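Regulatory protein YycH-like domain-containing protein (Eubacterium rectale, PDB 5COZ) is of unknown function but has a domain resembling the regulatory protein YycH, and its natural precursor has a lipoprotein-type signal, consistent with a place at the cell membrane. Local coordinates at residues 143-151 and 337-345. Numbering follows the deposited sequence. Where two conformers were deposited one is given.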
ATOM      1  N   THR A 143      -6.501   6.930  -0.250  1.00  9.31           N
ATOM      2  CA  THR A 143      -5.598   5.804  -0.162  1.00  8.60           C
ATOM      3  C   THR A 143      -4.208   6.066  -0.744  1.00  9.93           C
ATOM      4  O   THR A 143      -3.378   5.166  -0.621  1.00 11.46           O
ATOM      5  CB  THR A 143      -6.199   4.585  -0.889  1.00 12.38           C
ATOM      6  OG1 THR A 143      -6.347   4.910  -2.274  1.00 13.31           O
ATOM      7  CG2 THR A 143      -7.564   4.152  -0.300  1.00 14.30           C
ATOM      8  N   TYR A 144      -3.977   7.189  -1.457  1.00  8.85           N
ATOM      9  CA  TYR A 144      -2.701   7.401  -2.139  1.00  8.37           C
ATOM     10  C   TYR A 144      -1.666   8.048  -1.256  1.00 10.24           C
ATOM     11  O   TYR A 144      -1.933   9.040  -0.574  1.00 10.86           O
ATOM     12  CB  TYR A 144      -2.883   8.283  -3.385  1.00  9.36           C
ATOM     13  CG  TYR A 144      -3.706   7.625  -4.465  1.00 11.90           C
ATOM     14  CD1 TYR A 144      -5.097   7.686  -4.446  1.00 15.57           C
ATOM     15  CD2 TYR A 144      -3.097   6.965  -5.523  1.00 14.29           C
ATOM     16  CE1 TYR A 144      -5.860   7.037  -5.416  1.00 16.83           C
ATOM     17  CE2 TYR A 144      -3.849   6.326  -6.507  1.00 15.96           C
ATOM     18  CZ  TYR A 144      -5.229   6.375  -6.456  1.00 21.61           C
ATOM     19  OH  TYR A 144      -5.959   5.749  -7.447  1.00 26.37           O
ATOM     20  N   TYR A 145      -0.433   7.526  -1.349  1.00  8.59           N
ATOM     21  CA  TYR A 145       0.686   8.131  -0.623  1.00  7.14           C
ATOM     22  C   TYR A 145       0.952   9.548  -1.170  1.00 11.19           C
ATOM     23  O   TYR A 145       1.154  10.487  -0.397  1.00 10.51           O
ATOM     24  CB  TYR A 145       1.935   7.259  -0.798  1.00  8.22           C
ATOM     25  CG  TYR A 145       3.162   7.862  -0.160  1.00  7.46           C
ATOM     26  CD1 TYR A 145       3.336   7.830   1.226  1.00  8.57           C
ATOM     27  CD2 TYR A 145       4.152   8.457  -0.934  1.00  6.05           C
ATOM     28  CE1 TYR A 145       4.447   8.410   1.830  1.00  7.75           C
ATOM     29  CE2 TYR A 145       5.285   9.022  -0.343  1.00  5.96           C
ATOM     30  CZ  TYR A 145       5.418   9.000   1.040  1.00  7.86           C
ATOM     31  OH  TYR A 145       6.493   9.578   1.648  1.00  8.90           O
ATOM     32  N   SER A 146       0.968   9.692  -2.511  0.50  8.97           N
ATOM     33  CA  SER A 146       1.185  10.993  -3.135  0.50 10.16           C
ATOM     34  C   SER A 146      -0.095  11.795  -3.196  0.50 14.48           C
ATOM     35  O   SER A 146      -1.157  11.241  -3.510  0.50 14.37           O
ATOM     36  CB  SER A 146       1.694  10.825  -4.563  0.50 12.96           C
ATOM     37  OG  SER A 146       2.947  10.177  -4.599  0.50 12.60           O
ATOM     38  N   PRO A 147      -0.023  13.116  -3.030  1.00 11.81           N
ATOM     39  CA  PRO A 147       1.152  13.962  -2.722  1.00 10.52           C
ATOM     40  C   PRO A 147       1.352  14.319  -1.247  1.00 10.80           C
ATOM     41  O   PRO A 147       2.376  14.915  -0.922  1.00 10.04           O
ATOM     42  CB  PRO A 147       0.833  15.245  -3.508  1.00 13.19           C
ATOM     43  CG  PRO A 147      -0.689  15.367  -3.402  1.00 17.90           C
ATOM     44  CD  PRO A 147      -1.236  13.951  -3.218  1.00 14.47           C
ATOM     45  N   PHE A 148       0.406  13.968  -0.366  1.00 10.95           N
ATOM     46  CA  PHE A 148       0.487  14.416   1.026  1.00 11.01           C
ATOM     47  C   PHE A 148       0.451  13.303   2.068  1.00 13.48           C
ATOM     48  O   PHE A 148       0.668  13.576   3.256  1.00 14.18           O
ATOM     49  CB  PHE A 148      -0.696  15.363   1.330  1.00 14.07           C
ATOM     50  CG  PHE A 148      -0.871  16.507   0.358  1.00 17.44           C
ATOM     51  CD1 PHE A 148       0.168  17.398   0.110  1.00 20.37           C
ATOM     52  CD2 PHE A 148      -2.087  16.715  -0.286  1.00 22.47           C
ATOM     53  CE1 PHE A 148       0.003  18.464  -0.793  1.00 23.02           C
ATOM     54  CE2 PHE A 148      -2.261  17.793  -1.164  1.00 26.26           C
ATOM     55  CZ  PHE A 148      -1.210  18.653  -1.422  1.00 24.13           C
ATOM     56  N   ASN A 149       0.183  12.065   1.642  1.00  9.54           N
ATOM     57  CA  ASN A 149       0.028  10.922   2.557  1.00  9.55           C
ATOM     58  C   ASN A 149      -1.096  11.213   3.566  1.00 14.40           C
ATOM     59  O   ASN A 149      -0.931  10.993   4.775  1.00 12.36           O
ATOM     60  CB  ASN A 149       1.335  10.538   3.259  1.00  9.80           C
ATOM     61  CG  ASN A 149       1.261   9.140   3.812  1.00 10.57           C
ATOM     62  OD1 ASN A 149       0.486   8.308   3.294  1.00 11.05           O
ATOM     63  ND2 ASN A 149       2.084   8.834   4.831  1.00 13.44           N
ATOM     64  N   ASP A 150      -2.232  11.671   3.012  1.00 16.65           N
ATOM     65  CA  ASP A 150      -3.405  12.078   3.782  0.60 18.70           C
ATOM     66  C   ASP A 150      -3.873  10.972   4.745  1.00 19.17           C
ATOM     67  O   ASP A 150      -4.323  11.296   5.854  1.00 18.35           O
ATOM     68  CB  ASP A 150      -4.542  12.485   2.826  0.60 22.12           C
ATOM     69  CG  ASP A 150      -4.257  13.726   1.990  0.60 39.93           C
ATOM     70  OD1 ASP A 150      -3.999  14.800   2.584  0.60 42.19           O
ATOM     71  OD2 ASP A 150      -4.352  13.639   0.744  0.60 47.87           O
ATOM     72  N   LYS A 151      -3.717   9.691   4.374  1.00 11.17           N
ATOM     73  CA  LYS A 151      -4.155   8.581   5.231  1.00  9.47           C
ATOM     74  C   LYS A 151      -3.509   8.569   6.605  1.00 11.79           C
ATOM     75  O   LYS A 151      -4.091   8.042   7.564  1.00  9.64           O
ATOM     76  CB  LYS A 151      -3.899   7.203   4.563  1.00 10.79           C
ATOM     77  CG  LYS A 151      -2.417   6.793   4.412  1.00 14.02           C
ATOM     78  CD  LYS A 151      -2.280   5.469   3.650  1.00 11.57           C
ATOM     79  CE  LYS A 151      -0.869   4.883   3.789  1.00 15.19           C
ATOM     80  NZ  LYS A 151       0.095   5.607   2.938  1.00 12.38           N
ATOM     81  N   TYR A 337       4.594  30.539   3.004  1.00 14.51           N
ATOM     82  CA  TYR A 337       3.653  29.437   3.218  1.00 13.87           C
ATOM     83  C   TYR A 337       4.191  28.135   2.624  1.00 16.24           C
ATOM     84  O   TYR A 337       4.618  28.126   1.469  1.00 16.27           O
ATOM     85  CB  TYR A 337       2.273  29.754   2.621  1.00 16.87           C
ATOM     86  CG  TYR A 337       1.228  28.723   2.981  1.00 19.59           C
ATOM     87  CD1 TYR A 337       0.611  28.729   4.227  1.00 21.33           C
ATOM     88  CD2 TYR A 337       0.853  27.736   2.073  1.00 22.82           C
ATOM     89  CE1 TYR A 337      -0.387  27.809   4.544  1.00 22.17           C
ATOM     90  CE2 TYR A 337      -0.103  26.778   2.400  1.00 24.58           C
ATOM     91  CZ  TYR A 337      -0.722  26.817   3.635  1.00 30.89           C
ATOM     92  OH  TYR A 337      -1.677  25.876   3.936  1.00 34.37           O
ATOM     93  N   THR A 338       4.204  27.060   3.437  1.00 11.97           N
ATOM     94  CA  THR A 338       4.724  25.759   3.007  1.00 10.87           C
ATOM     95  C   THR A 338       3.675  24.662   3.082  1.00 13.93           C
ATOM     96  O   THR A 338       2.644  24.794   3.767  1.00 12.88           O
ATOM     97  CB  THR A 338       5.949  25.348   3.881  1.00 12.86           C
ATOM     98  OG1 THR A 338       5.520  25.287   5.242  1.00 12.23           O
ATOM     99  CG2 THR A 338       7.118  26.323   3.766  1.00 11.08           C
ATOM    100  N   GLN A 339       3.959  23.562   2.380  1.00 12.30           N
ATOM    101  CA  GLN A 339       3.141  22.348   2.360  1.00 11.68           C
ATOM    102  C   GLN A 339       4.030  21.153   2.576  1.00 12.53           C
ATOM    103  O   GLN A 339       5.104  21.069   1.977  1.00 12.50           O
ATOM    104  CB  GLN A 339       2.407  22.196   1.021  1.00 14.19           C
ATOM    105  CG  GLN A 339       1.079  22.924   0.973  1.00 34.06           C
ATOM    106  CD  GLN A 339       0.283  22.544  -0.255  1.00 44.55           C
ATOM    107  OE1 GLN A 339       0.836  22.246  -1.327  1.00 29.34           O
ATOM    108  NE2 GLN A 339      -1.037  22.568  -0.124  1.00 36.57           N
ATOM    109  N   LYS A 340       3.569  20.214   3.398  1.00 10.36           N
ATOM    110  CA  LYS A 340       4.309  18.995   3.705  1.00 10.04           C
ATOM    111  C   LYS A 340       4.074  17.980   2.591  1.00 13.60           C
ATOM    112  O   LYS A 340       2.981  17.404   2.483  1.00 14.53           O
ATOM    113  CB  LYS A 340       3.839  18.473   5.069  1.00 10.54           C
ATOM    114  CG  LYS A 340       4.621  17.335   5.673  1.00 14.10           C
ATOM    115  CD  LYS A 340       3.923  16.999   6.974  1.00 18.62           C
ATOM    116  CE  LYS A 340       4.392  15.726   7.567  1.00 19.51           C
ATOM    117  NZ  LYS A 340       3.603  15.386   8.782  1.00 19.35           N
HETATM  118  N   MSE A 341       5.085  17.782   1.760  1.00  8.81           N
HETATM  119  CA  MSE A 341       4.990  16.888   0.611  1.00  7.45           C
HETATM  120  C   MSE A 341       5.498  15.509   0.921  1.00  8.05           C
HETATM  121  O   MSE A 341       6.601  15.370   1.437  1.00  8.63           O
HETATM  122  CB  MSE A 341       5.815  17.454  -0.558  1.00  9.06           C
HETATM  123  CG  MSE A 341       5.405  18.860  -0.997  1.00 14.27           C
HETATM  124 SE   MSE A 341       3.530  18.973  -1.618  0.75 22.17          SE
HETATM  125  CE  MSE A 341       3.661  18.159  -3.111  1.00 19.69           C
ATOM    126  N   ALA A 342       4.730  14.484   0.550  1.00  6.81           N
ATOM    127  CA  ALA A 342       5.102  13.077   0.744  1.00  6.21           C
ATOM    128  C   ALA A 342       5.914  12.610  -0.473  1.00  8.80           C
ATOM    129  O   ALA A 342       5.393  12.582  -1.592  1.00  9.13           O
ATOM    130  CB  ALA A 342       3.842  12.245   0.909  1.00  7.14           C
ATOM    131  N   LEU A 343       7.205  12.265  -0.241  1.00  6.62           N
ATOM    132  CA  LEU A 343       8.130  11.919  -1.303  1.00  6.32           C
ATOM    133  C   LEU A 343       8.798  10.580  -0.988  1.00  7.20           C
ATOM    134  O   LEU A 343       8.558   9.990   0.075  1.00  7.39           O
ATOM    135  CB  LEU A 343       9.164  13.037  -1.416  1.00  6.72           C
ATOM    136  CG  LEU A 343       8.594  14.428  -1.775  1.00  9.12           C
ATOM    137  CD1 LEU A 343       9.643  15.505  -1.581  1.00 11.09           C
ATOM    138  CD2 LEU A 343       8.081  14.464  -3.222  1.00  9.87           C
ATOM    139  N   TYR A 344       9.605  10.071  -1.933  1.00  6.87           N
ATOM    140  CA  TYR A 344      10.261   8.799  -1.672  1.00  5.88           C
ATOM    141  C   TYR A 344      11.484   8.666  -2.564  1.00  8.66           C
ATOM    142  O   TYR A 344      11.590   9.312  -3.616  1.00  8.24           O
ATOM    143  CB  TYR A 344       9.274   7.614  -1.886  1.00  7.07           C
ATOM    144  CG  TYR A 344       8.918   7.416  -3.339  1.00  7.14           C
ATOM    145  CD1 TYR A 344       8.002   8.248  -3.977  1.00  9.29           C
ATOM    146  CD2 TYR A 344       9.476   6.381  -4.075  1.00  7.81           C
ATOM    147  CE1 TYR A 344       7.731   8.115  -5.343  1.00  9.87           C
ATOM    148  CE2 TYR A 344       9.172   6.205  -5.421  1.00  9.00           C
ATOM    149  CZ  TYR A 344       8.313   7.079  -6.052  1.00 13.27           C
ATOM    150  OH  TYR A 344       8.069   6.880  -7.385  1.00 18.04           O
ATOM    151  N   ASP A 345      12.394   7.775  -2.133  1.00  6.92           N
ATOM    152  CA  ASP A 345      13.575   7.386  -2.877  1.00  6.67           C
ATOM    153  C   ASP A 345      13.628   5.866  -2.905  1.00  7.86           C
ATOM    154  O   ASP A 345      13.098   5.206  -2.006  1.00  7.09           O
ATOM    155  CB  ASP A 345      14.836   7.990  -2.262  1.00  8.05           C
ATOM    156  CG  ASP A 345      15.051   9.441  -2.690  1.00 10.79           C
ATOM    157  OD1 ASP A 345      15.057   9.710  -3.924  1.00 14.71           O
ATOM    158  OD2 ASP A 345      15.231  10.309  -1.798  1.00 11.78           O
TER
HETATM  159  O   HOH W   1       5.354  10.913  -3.717  1.00 14.06           O
HETATM  160  O   HOH W   2       4.452  14.909  -2.874  1.00 12.94           O
HETATM  161  O   HOH W   3       1.519  16.008   4.328  1.00 18.50           O
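Tyr145 OH donates to Leu343 O at 2.6 Å. This bond and a second one fasten the loop 143-151, which has a cis peptide bond between Ser146 and Pro147, to strand 338-348, which pairs antiparallel with strand 314-330 in a mixed sheet. In the second, nearly straight (170°), Ala342 N donates to Pro147 O from above the carbonyl plane, at 2.8 Å. Waters reinforce the join: one donates to both Pro147 O and Ala342 O, another to Phe148 O and Lys340 O. Alanine suits position 342 because its short side chain points toward the loop, where CB lies 3.5 Å from Tyr145 O and over one face of the Tyr145 ring in a CH-pi contact. Tyr145 reaches the strand because a chi1 of 176° sets its CG opposite the backbone N; Tyr324 of the neighbouring strand packs against the ring edge-to-face. A leucine in place of Tyr145 would probably leave Leu343 O without this donor and the Ala342 methyl without its aromatic face. Farther out, proline and phenylalanine supply apolar surface: Pro147 CG sits over the Phe148 ring, while the bent selenomethionine Met341 makes a Met-aromatic contact at that ring's edge, its SE 3.7 Å from Phe148 CE1.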